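Long-range contacts in ATP-dependent DNA ligase (Mycobacterium tuberculosis, PDB 6NHX), which seals breaks in double-stranded DNA at the expense of ATP and, as the ligase part of LigD, probably serves Ku-dependent non-homologous end joining: residues Q152-S157 with V184-W189; G220-G225 with P252-L257; F3-L8 with A45-S50. The protein carries 1 engineered substitution. All coordinates share one frame; numbering follows the deposited sequence.

Interaction 1. Residues Q152-S157 with V184-W189; sequences QAFACS and VKDKHW. With ATP (adenosine-5'-triphosphate), chain B.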
loop_
_atom_site.group_PDB
_atom_site.type_symbol
_atom_site.label_atom_id
_atom_site.label_comp_id
_atom_site.label_asym_id
_atom_site.label_seq_id
_atom_site.Cartn_x
_atom_site.Cartn_y
_atom_site.Cartn_z
ATOM N N GLN A 152 -8.653 14.144 -15.365
ATOM C CA GLN A 152 -8.389 13.171 -16.420
ATOM C C GLN A 152 -7.459 12.075 -15.919
ATOM O O GLN A 152 -7.680 10.893 -16.197
ATOM C CB GLN A 152 -7.815 13.863 -17.661
ATOM C CG GLN A 152 -7.320 12.891 -18.722
ATOM C CD GLN A 152 -6.609 13.581 -19.870
ATOM O OE1 GLN A 152 -5.499 13.202 -20.250
ATOM N NE2 GLN A 152 -7.246 14.601 -20.430
ATOM N N ALA A 153 -6.433 12.443 -15.153
ATOM C CA ALA A 153 -5.514 11.440 -14.624
ATOM C C ALA A 153 -6.235 10.489 -13.678
ATOM O O ALA A 153 -6.041 9.269 -13.732
ATOM C CB ALA A 153 -4.347 12.126 -13.916
ATOM N N PHE A 154 -7.112 11.033 -12.830
ATOM C CA PHE A 154 -7.886 10.213 -11.911
ATOM C C PHE A 154 -8.783 9.262 -12.684
ATOM O O PHE A 154 -8.922 8.089 -12.317
ATOM C CB PHE A 154 -8.708 11.147 -11.015
ATOM C CG PHE A 154 -9.141 10.543 -9.703
ATOM C CD1 PHE A 154 -10.489 10.418 -9.406
ATOM C CD2 PHE A 154 -8.209 10.159 -8.749
ATOM C CE1 PHE A 154 -10.907 9.888 -8.184
ATOM C CE2 PHE A 154 -8.623 9.627 -7.527
ATOM C CZ PHE A 154 -9.983 9.504 -7.246
ATOM N N ALA A 155 -9.413 9.750 -13.757
ATOM C CA ALA A 155 -10.303 8.903 -14.543
ATOM C C ALA A 155 -9.519 7.801 -15.236
ATOM O O ALA A 155 -10.009 6.674 -15.366
ATOM C CB ALA A 155 -11.052 9.736 -15.581
ATOM N N CYS A 156 -8.305 8.107 -15.687
ATOM C CA CYS A 156 -7.473 7.084 -16.302
ATOM C C CYS A 156 -7.075 6.021 -15.284
ATOM O O CYS A 156 -7.172 4.813 -15.552
ATOM C CB CYS A 156 -6.244 7.762 -16.892
ATOM S SG CYS A 156 -5.144 6.645 -17.743
ATOM N N SER A 157 -6.643 6.452 -14.102
ATOM C CA SER A 157 -6.329 5.500 -13.045
ATOM C C SER A 157 -7.512 4.597 -12.747
ATOM O O SER A 157 -7.359 3.375 -12.608
ATOM C CB SER A 157 -5.882 6.245 -11.792
ATOM O OG SER A 157 -5.799 5.364 -10.690
ATOM N N VAL A 184 0.161 14.820 -3.122
ATOM C CA VAL A 184 -1.234 14.667 -2.713
ATOM C C VAL A 184 -1.705 13.281 -3.135
ATOM O O VAL A 184 -1.588 12.917 -4.312
ATOM C CB VAL A 184 -2.114 15.744 -3.363
ATOM C CG1 VAL A 184 -3.551 15.567 -2.917
ATOM C CG2 VAL A 184 -1.609 17.144 -2.998
ATOM N N LYS A 185 -2.218 12.499 -2.190
ATOM C CA LYS A 185 -2.678 11.144 -2.456
ATOM C C LYS A 185 -4.200 11.079 -2.401
ATOM O O LYS A 185 -4.817 11.686 -1.522
ATOM C CB LYS A 185 -2.066 10.126 -1.480
ATOM C CG LYS A 185 -2.154 10.521 -0.020
ATOM C CD LYS A 185 -1.777 9.362 0.888
ATOM C CE LYS A 185 -1.995 9.717 2.348
ATOM N NZ LYS A 185 -1.844 8.524 3.241
ATOM N N ASP A 186 -4.796 10.324 -3.324
ATOM C CA ASP A 186 -6.242 10.332 -3.538
ATOM C C ASP A 186 -6.645 8.957 -4.056
ATOM O O ASP A 186 -6.106 8.501 -5.061
ATOM C CB ASP A 186 -6.564 11.432 -4.565
ATOM C CG ASP A 186 -8.036 11.708 -4.718
ATOM O OD1 ASP A 186 -8.848 11.001 -4.096
ATOM O OD2 ASP A 186 -8.373 12.634 -5.489
ATOM N N LYS A 187 -7.592 8.300 -3.386
ATOM C CA LYS A 187 -8.040 6.963 -3.750
ATOM C C LYS A 187 -9.452 7.002 -4.327
ATOM O O LYS A 187 -10.272 7.833 -3.935
ATOM C CB LYS A 187 -8.035 6.046 -2.517
ATOM C CG LYS A 187 -6.648 5.815 -1.928
ATOM C CD LYS A 187 -6.619 4.563 -1.078
ATOM C CE LYS A 187 -5.651 4.710 0.074
ATOM N NZ LYS A 187 -6.343 5.084 1.333
ATOM N N HIS A 188 -9.749 6.061 -5.233
ATOM C CA HIS A 188 -11.089 5.965 -5.798
ATOM C C HIS A 188 -12.115 5.543 -4.760
ATOM O O HIS A 188 -13.255 6.016 -4.789
ATOM C CB HIS A 188 -11.096 4.975 -6.949
ATOM C CG HIS A 188 -10.109 5.324 -8.008
ATOM N ND1 HIS A 188 -10.210 6.468 -8.767
ATOM C CD2 HIS A 188 -8.978 4.699 -8.415
ATOM C CE1 HIS A 188 -9.186 6.533 -9.597
ATOM N NE2 HIS A 188 -8.426 5.472 -9.402
ATOM N N TRP A 189 -11.753 4.647 -3.850
ATOM C CA TRP A 189 -12.694 4.096 -2.883
ATOM C C TRP A 189 -12.539 4.758 -1.528
ATOM O O TRP A 189 -11.420 4.964 -1.048
ATOM C CB TRP A 189 -12.455 2.599 -2.690
ATOM C CG TRP A 189 -12.932 1.735 -3.802
ATOM C CD1 TRP A 189 -12.239 1.388 -4.930
ATOM C CD2 TRP A 189 -14.210 1.097 -3.900
ATOM N NE1 TRP A 189 -13.014 0.567 -5.723
ATOM C CE2 TRP A 189 -14.229 0.376 -5.111
ATOM C CE3 TRP A 189 -15.343 1.062 -3.073
ATOM C CZ2 TRP A 189 -15.330 -0.364 -5.519
ATOM C CZ3 TRP A 189 -16.439 0.321 -3.481
ATOM C CH2 TRP A 189 -16.423 -0.381 -4.696
HETATM P PG ATP B . 1.001 6.539 4.576
HETATM O O1G ATP B . 0.808 7.722 3.649
HETATM O O2G ATP B . 1.357 6.893 6.008
HETATM O O3G ATP B . 1.921 5.485 3.985
HETATM P PB ATP B . -1.059 4.522 4.064
HETATM O O1B ATP B . -2.456 4.305 4.587
HETATM O O2B ATP B . -0.034 3.409 4.090
HETATM O O3B ATP B . -0.461 5.855 4.748
HETATM P PA ATP B . -2.366 5.340 1.608
HETATM O O1A ATP B . -3.225 6.376 2.267
HETATM O O2A ATP B . -2.860 3.997 1.138
HETATM O O3A ATP B . -1.118 5.076 2.568
HETATM O "O5'" ATP B . -1.469 6.059 0.469
HETATM C "C5'" ATP B . -0.761 5.282 -0.493
HETATM C "C4'" ATP B . 0.583 4.799 0.062
HETATM O "O4'" ATP B . 1.306 4.229 -1.028
HETATM C "C3'" ATP B . 1.447 5.909 0.622
HETATM O "O3'" ATP B . 2.365 5.344 1.554
HETATM C "C2'" ATP B . 2.210 6.326 -0.603
HETATM O "O2'" ATP B . 3.433 7.005 -0.287
HETATM C "C1'" ATP B . 2.475 4.997 -1.303
HETATM N N9 ATP B . 2.509 5.136 -2.773
HETATM C C8 ATP B . 1.884 4.330 -3.669
HETATM N N7 ATP B . 2.156 4.720 -4.945
HETATM C C5 ATP B . 2.983 5.779 -4.849
HETATM C C6 ATP B . 3.625 6.673 -5.802
HETATM N N6 ATP B . 3.421 6.523 -7.115
HETATM N N1 ATP B . 4.399 7.654 -5.314
HETATM C C2 ATP B . 4.605 7.834 -4.004
HETATM N N3 ATP B . 4.034 7.060 -3.067
HETATM C C4 ATP B . 3.214 6.051 -3.436
#
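Phe154 and His188 form the tight part of this contact. The two side chains slide past each other in opposite directions. Their rings lie oblique, with centroids 4.3 Å apart and planes at 43°. His188 ND1 sits over one face of the phenyl ring, toward its rim, 3.4 Å from Phe154 CZ. The CG of Phe154 is anti to its backbone N (chi1 -158°), and the end of the ring reaches the strand. Phe154 CE2 is 3.5 Å from Asp186 CG, an oblique approach. The Lys187 carbonyl lies at the ring edge.

One polar bond joins the segments. His188 NE2 donates to Ser157 OG at 2.9 Å, and the oxygen lies close to the imidazole plane. Ser157 OG also hydrogen-bonds to Gly164 O. Asp186 OD2 is held by Val18 N. The imidazole is thus held at one edge by the serine, with its ND1 side against the phenyl ring.

Burial is incomplete: even Phe154 and His188 stay partly exposed, and Lys187 points away from the helix and adds little to the contact. Lys185 and Lys187 belong to the ATP pocket, and Lys185 NZ hydrogen-bonds to ATP O1A at 2.7 Å and to O1G at 2.8 Å. Helix 150-160 packs against the end of strand 184-187 and the residue that follows it, while Phe154 and Ser157 also touch Val165 on the adjacent antiparallel strand 164-169.

Interaction 2. Residues G220-G225 with P252-L257; sequences GLQFAG and PFDVPL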
loop_
_atom_site.group_PDB
_atom_site.type_symbol
_atom_site.label_atom_id
_atom_site.label_comp_id
_atom_site.label_asym_id
_atom_site.label_seq_id
_atom_site.Cartn_x
_atom_site.Cartn_y
_atom_site.Cartn_z
ATOM N N GLY A 220 -18.184 -2.920 23.292
ATOM C CA GLY A 220 -17.523 -3.865 22.411
ATOM C C GLY A 220 -17.519 -3.408 20.967
ATOM O O GLY A 220 -17.781 -2.245 20.647
ATOM N N LEU A 221 -17.165 -4.329 20.069
ATOM C CA LEU A 221 -17.149 -4.014 18.647
ATOM C C LEU A 221 -18.566 -3.869 18.114
ATOM O O LEU A 221 -19.437 -4.702 18.390
ATOM C CB LEU A 221 -16.438 -5.117 17.855
ATOM C CG LEU A 221 -14.934 -5.303 18.035
ATOM C CD1 LEU A 221 -14.447 -6.409 17.098
ATOM C CD2 LEU A 221 -14.195 -4.009 17.773
ATOM N N GLN A 222 -18.797 -2.802 17.356
ATOM C CA GLN A 222 -20.064 -2.605 16.661
ATOM C C GLN A 222 -19.922 -3.269 15.298
ATOM O O GLN A 222 -19.129 -2.824 14.462
ATOM C CB GLN A 222 -20.362 -1.114 16.553
ATOM C CG GLN A 222 -20.328 -0.427 17.913
ATOM C CD GLN A 222 -20.377 1.081 17.817
ATOM O OE1 GLN A 222 -21.454 1.673 17.757
ATOM N NE2 GLN A 222 -19.209 1.714 17.813
ATOM N N PHE A 223 -20.662 -4.353 15.092
ATOM C CA PHE A 223 -20.523 -5.166 13.890
ATOM C C PHE A 223 -20.745 -4.318 12.640
ATOM O O PHE A 223 -21.740 -3.590 12.526
ATOM C CB PHE A 223 -21.540 -6.306 13.975
ATOM C CG PHE A 223 -21.516 -7.254 12.816
ATOM C CD1 PHE A 223 -22.704 -7.650 12.216
ATOM C CD2 PHE A 223 -20.329 -7.784 12.352
ATOM C CE1 PHE A 223 -22.702 -8.541 11.161
ATOM C CE2 PHE A 223 -20.320 -8.676 11.298
ATOM C CZ PHE A 223 -21.514 -9.050 10.694
ATOM N N ALA A 224 -19.796 -4.393 11.713
ATOM C CA ALA A 224 -19.825 -3.602 10.495
ATOM C C ALA A 224 -20.005 -4.449 9.242
ATOM O O ALA A 224 -20.029 -3.901 8.131
ATOM C CB ALA A 224 -18.529 -2.789 10.379
ATOM N N GLY A 225 -20.126 -5.756 9.385
ATOM C CA GLY A 225 -20.403 -6.631 8.266
ATOM C C GLY A 225 -19.323 -7.677 8.068
ATOM O O GLY A 225 -18.269 -7.673 8.702
ATOM N N PRO A 252 -16.438 -10.667 20.831
ATOM C CA PRO A 252 -16.077 -9.285 21.164
ATOM C C PRO A 252 -17.118 -8.253 20.765
ATOM O O PRO A 252 -16.908 -7.058 21.007
ATOM C CB PRO A 252 -14.796 -9.084 20.345
ATOM C CG PRO A 252 -15.043 -9.897 19.105
ATOM C CD PRO A 252 -15.775 -11.130 19.588
ATOM N N PHE A 253 -18.231 -8.677 20.182
ATOM C CA PHE A 253 -19.215 -7.744 19.652
ATOM C C PHE A 253 -20.169 -7.271 20.741
ATOM O O PHE A 253 -20.416 -7.973 21.720
ATOM C CB PHE A 253 -19.976 -8.401 18.503
ATOM C CG PHE A 253 -19.106 -8.676 17.316
ATOM C CD1 PHE A 253 -18.809 -7.663 16.427
ATOM C CD2 PHE A 253 -18.555 -9.941 17.116
ATOM C CE1 PHE A 253 -17.976 -7.894 15.344
ATOM C CE2 PHE A 253 -17.709 -10.179 16.030
ATOM C CZ PHE A 253 -17.441 -9.162 15.141
ATOM N N ASP A 254 -20.688 -6.051 20.559
ATOM C CA ASP A 254 -21.573 -5.450 21.553
ATOM C C ASP A 254 -22.980 -6.038 21.571
ATOM O O ASP A 254 -23.718 -5.794 22.527
ATOM C CB ASP A 254 -21.601 -3.912 21.433
ATOM C CG ASP A 254 -22.343 -3.408 20.211
ATOM O OD1 ASP A 254 -22.630 -4.188 19.284
ATOM O OD2 ASP A 254 -22.645 -2.196 20.179
ATOM N N VAL A 255 -23.364 -6.779 20.540
ATOM C CA VAL A 255 -24.633 -7.493 20.442
ATOM C C VAL A 255 -24.266 -8.863 19.885
ATOM O O VAL A 255 -23.456 -8.922 18.949
ATOM C CB VAL A 255 -25.586 -6.752 19.487
ATOM C CG1 VAL A 255 -26.758 -7.627 19.127
ATOM C CG2 VAL A 255 -26.091 -5.451 20.131
ATOM N N PRO A 256 -24.784 -9.971 20.418
ATOM C CA PRO A 256 -24.449 -11.285 19.843
ATOM C C PRO A 256 -24.819 -11.314 18.371
ATOM O O PRO A 256 -25.923 -10.909 17.988
ATOM C CB PRO A 256 -25.293 -12.265 20.665
ATOM C CG PRO A 256 -25.640 -11.515 21.946
ATOM C CD PRO A 256 -25.753 -10.072 21.525
ATOM N N LEU A 257 -23.888 -11.792 17.548
ATOM C CA LEU A 257 -24.060 -11.704 16.105
ATOM C C LEU A 257 -25.311 -12.473 15.674
ATOM O O LEU A 257 -25.619 -13.525 16.234
ATOM C CB LEU A 257 -22.858 -12.321 15.387
ATOM C CG LEU A 257 -21.540 -11.551 15.350
ATOM C CD1 LEU A 257 -20.480 -12.377 14.618
ATOM C CD2 LEU A 257 -21.681 -10.210 14.659
HETATM O O HOH W 1 -22.628 -5.108 16.890
#
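Leu257 CD2 sits over the centre of the Phe223 ring, 3.6 Å from its centroid, in a CH-pi contact. The same methyl lies over the centre of one face of the Phe253 ring, so it fills the corner between the two aromatics. Phe223 turns its edge toward the face of Phe253 in an offset edge-to-face pair, with planes at 84°. Phe223 CD2 is 3.8 Å from Phe253 CE1. On the far face of the Phe223 ring lies Gly225 N. Leu221 extends the apolar patch: its CB meets Phe253 CD1, and its CD1 meets Pro252 CG at 4.1 Å.

The backbones join next to this patch. Leu221 N donates to Pro252 O at 2.9 Å, and Asp254 N donates to Leu221 O at 2.8 Å. Phe253 CA adds a CA-H...O contact to Leu221 O. Gly220 CA passes close to Pro252 O, where having no side chain lets the two backbones come together.

Farther out, a water takes the N-H of Phe223 and donates to Asp254 OD1 at 2.6 Å. Gln222 CG comes near Asp254 OD2, the two side chains crossing obliquely. The pattern is that of an isolated beta bridge, Leu221 with Phe253, pinning an irregular loop to strand 220-228 of the OB-fold domain characteristic of ATP-dependent DNA ligases.

Interaction 3. Residues F3-L8 with A45-S50; sequences FEFDNL and AVRLRS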
loop_
_atom_site.group_PDB
_atom_site.type_symbol
_atom_site.label_atom_id
_atom_site.label_comp_id
_atom_site.label_asym_id
_atom_site.label_seq_id
_atom_site.Cartn_x
_atom_site.Cartn_y
_atom_site.Cartn_z
ATOM N N PHE A 3 24.813 13.889 1.206
ATOM C CA PHE A 3 23.864 12.826 0.902
ATOM C C PHE A 3 24.352 11.488 1.451
ATOM O O PHE A 3 25.502 11.118 1.250
ATOM C CB PHE A 3 23.651 12.721 -0.607
ATOM C CG PHE A 3 22.679 11.650 -1.002
ATOM C CD1 PHE A 3 21.336 11.934 -1.141
ATOM C CD2 PHE A 3 23.111 10.357 -1.225
ATOM C CE1 PHE A 3 20.448 10.949 -1.496
ATOM C CE2 PHE A 3 22.221 9.366 -1.568
ATOM C CZ PHE A 3 20.884 9.663 -1.706
ATOM N N GLU A 4 23.460 10.748 2.109
ATOM C CA GLU A 4 23.818 9.468 2.713
ATOM C C GLU A 4 22.603 8.557 2.689
ATOM O O GLU A 4 21.609 8.848 3.358
ATOM C CB GLU A 4 24.261 9.667 4.158
ATOM C CG GLU A 4 25.680 10.130 4.320
ATOM C CD GLU A 4 26.174 9.917 5.726
ATOM O OE1 GLU A 4 26.881 10.804 6.253
ATOM O OE2 GLU A 4 25.845 8.861 6.308
ATOM N N PHE A 5 22.699 7.451 1.945
ATOM C CA PHE A 5 21.590 6.507 1.848
ATOM C C PHE A 5 21.170 5.995 3.222
ATOM O O PHE A 5 19.975 5.811 3.488
ATOM C CB PHE A 5 22.006 5.346 0.940
ATOM C CG PHE A 5 20.955 4.273 0.799
ATOM C CD1 PHE A 5 19.794 4.506 0.073
ATOM C CD2 PHE A 5 21.128 3.032 1.400
ATOM C CE1 PHE A 5 18.832 3.521 -0.056
ATOM C CE2 PHE A 5 20.168 2.046 1.277
ATOM C CZ PHE A 5 19.025 2.285 0.549
ATOM N N ASP A 6 22.133 5.779 4.118
ATOM C CA ASP A 6 21.855 5.152 5.402
ATOM C C ASP A 6 21.179 6.085 6.396
ATOM O O ASP A 6 20.888 5.656 7.517
ATOM C CB ASP A 6 23.139 4.574 6.000
ATOM C CG ASP A 6 23.588 3.312 5.295
ATOM O OD1 ASP A 6 22.731 2.615 4.711
ATOM O OD2 ASP A 6 24.800 3.017 5.319
ATOM N N ASN A 7 20.935 7.339 6.026
ATOM C CA ASN A 7 20.126 8.249 6.830
ATOM C C ASN A 7 18.776 8.554 6.198
ATOM O O ASN A 7 18.011 9.350 6.754
ATOM C CB ASN A 7 20.875 9.565 7.067
ATOM C CG ASN A 7 21.973 9.432 8.100
ATOM O OD1 ASN A 7 22.223 8.345 8.623
ATOM N ND2 ASN A 7 22.638 10.543 8.402
ATOM N N LEU A 8 18.457 7.925 5.071
ATOM C CA LEU A 8 17.333 8.334 4.242
ATOM C C LEU A 8 16.037 7.680 4.696
ATOM O O LEU A 8 16.005 6.488 5.016
ATOM C CB LEU A 8 17.596 7.912 2.799
ATOM C CG LEU A 8 18.341 8.862 1.875
ATOM C CD1 LEU A 8 18.194 8.348 0.453
ATOM C CD2 LEU A 8 17.793 10.272 2.007
ATOM N N ALA A 45 25.334 -4.486 -6.778
ATOM C CA ALA A 45 24.717 -4.956 -5.549
ATOM C C ALA A 45 23.621 -3.995 -5.113
ATOM O O ALA A 45 23.695 -2.785 -5.343
ATOM C CB ALA A 45 25.751 -5.093 -4.432
ATOM N N VAL A 46 22.602 -4.548 -4.469
ATOM C CA VAL A 46 21.434 -3.786 -4.052
ATOM C C VAL A 46 21.335 -3.821 -2.533
ATOM O O VAL A 46 21.594 -4.855 -1.910
ATOM C CB VAL A 46 20.152 -4.341 -4.710
ATOM C CG1 VAL A 46 18.928 -3.889 -3.968
ATOM C CG2 VAL A 46 20.064 -3.895 -6.149
ATOM N N ARG A 47 20.965 -2.683 -1.941
ATOM C CA ARG A 47 20.620 -2.587 -0.529
ATOM C C ARG A 47 19.287 -1.866 -0.401
ATOM O O ARG A 47 18.964 -0.981 -1.201
ATOM C CB ARG A 47 21.686 -1.837 0.262
ATOM C CG ARG A 47 23.038 -2.520 0.184
ATOM C CD ARG A 47 24.127 -1.699 0.826
ATOM N NE ARG A 47 23.885 -1.456 2.244
ATOM C CZ ARG A 47 23.784 -0.248 2.781
ATOM N NH1 ARG A 47 23.886 0.827 2.015
ATOM N NH2 ARG A 47 23.582 -0.111 4.083
ATOM N N LEU A 48 18.506 -2.253 0.614
ATOM C CA LEU A 48 17.114 -1.834 0.723
ATOM C C LEU A 48 16.821 -1.233 2.090
ATOM O O LEU A 48 17.287 -1.737 3.117
ATOM C CB LEU A 48 16.182 -3.021 0.494
ATOM C CG LEU A 48 16.387 -3.812 -0.799
ATOM C CD1 LEU A 48 15.503 -5.048 -0.796
ATOM C CD2 LEU A 48 16.092 -2.959 -2.020
ATOM N N ARG A 49 16.021 -0.168 2.098
ATOM C CA ARG A 49 15.542 0.442 3.329
ATOM C C ARG A 49 14.027 0.519 3.280
ATOM O O ARG A 49 13.455 0.938 2.269
ATOM C CB ARG A 49 16.125 1.848 3.511
ATOM C CG ARG A 49 17.568 1.843 3.952
ATOM C CD ARG A 49 18.168 3.240 3.901
ATOM N NE ARG A 49 17.642 4.090 4.965
ATOM C CZ ARG A 49 18.075 4.069 6.222
ATOM N NH1 ARG A 49 19.055 3.245 6.574
ATOM N NH2 ARG A 49 17.536 4.874 7.125
ATOM N N SER A 50 13.382 0.106 4.365
ATOM C CA SER A 50 11.933 0.173 4.452
ATOM C C SER A 50 11.504 1.574 4.871
ATOM O O SER A 50 12.326 2.451 5.148
ATOM C CB SER A 50 11.412 -0.864 5.442
ATOM O OG SER A 50 11.865 -0.573 6.752
HETATM O O HOH W 2 20.548 1.142 4.981
HETATM O O HOH W 3 13.824 4.924 5.664
#
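Arg49 and Arg47 reach from the strand to the short 3-10 turn at residues 5-7.

The hydrogen bonds centre on Leu8 O. Arg49 grips this oxygen side-on with two nitrogens. Arg49 NE donates to Leu8 O at 2.9 Å in the carbonyl plane, on a lone pair. Arg49 NH2 donates to Leu8 O at 3.1 Å from above that plane. The oxygen lies near the guanidinium plane for both. A bend at chi3 (72°) places NE for this grip. A water also donates to Leu8 O and to Ser50 O, giving a second link to segment 45-50.

The ionic contact joins Asp6 to Arg47. Arg47 NH2 donates to Asp6 OD1 at 2.9 Å on the syn side of the carboxylate, and NH1 adds a weak bond to the same oxygen. The carboxylate and guanidinium planes stand at 89°. Arg47 NH1 has a further partner in Glu40. A second water donates to Asp6 OD1 at 2.6 Å and accepts from Arg49 NH1, connecting the aspartate to the other arginine.

The apolar contact is made by Phe5. Arg49 CD lies over one face of its ring, toward the rim, 3.7 Å from the centroid, in a CH-pi contact. Arg49 CG is 3.7 Å from both Phe5 CZ and CE2. Phe5 and Leu8 also pack on Leu38 and Val76 of strands 35-42 and 74-82. Arg47 NH1, a polar atom, approaches Phe5 CD2 obliquely, at 3.6 Å.

Arg49 thus combines CH-pi packing with hydrogen bonds, while Arg47 is chiefly ionic. The contact joins the N-terminal segment to an outermost strand of the antiparallel sheet. Asp6 and Glu40 probably both offset the charge of Arg47, while the neutral carbonyl of Leu8 and a water take up N-H groups of Arg49.

Along the chain the contacts come in series: interaction 3 closes first, then interaction 1, then interaction 2. Interactions 1 and 3 have centres about 30 Å apart. They involve different sheets, the mixed sheet holding strand 184-187 and the antiparallel sheet edged by strand 45-50. Interaction 2 lies in the C-terminal OB domain, its centre about 33 Å from that of interaction 1 and about 44 Å from that of interaction 3. None of the three touches another. Only interaction 1 includes residues of the ATP pocket. Strand 184-187 leads almost directly into strand 190-201 of the OB sheet, so interaction 1 includes the short connection between the two domains.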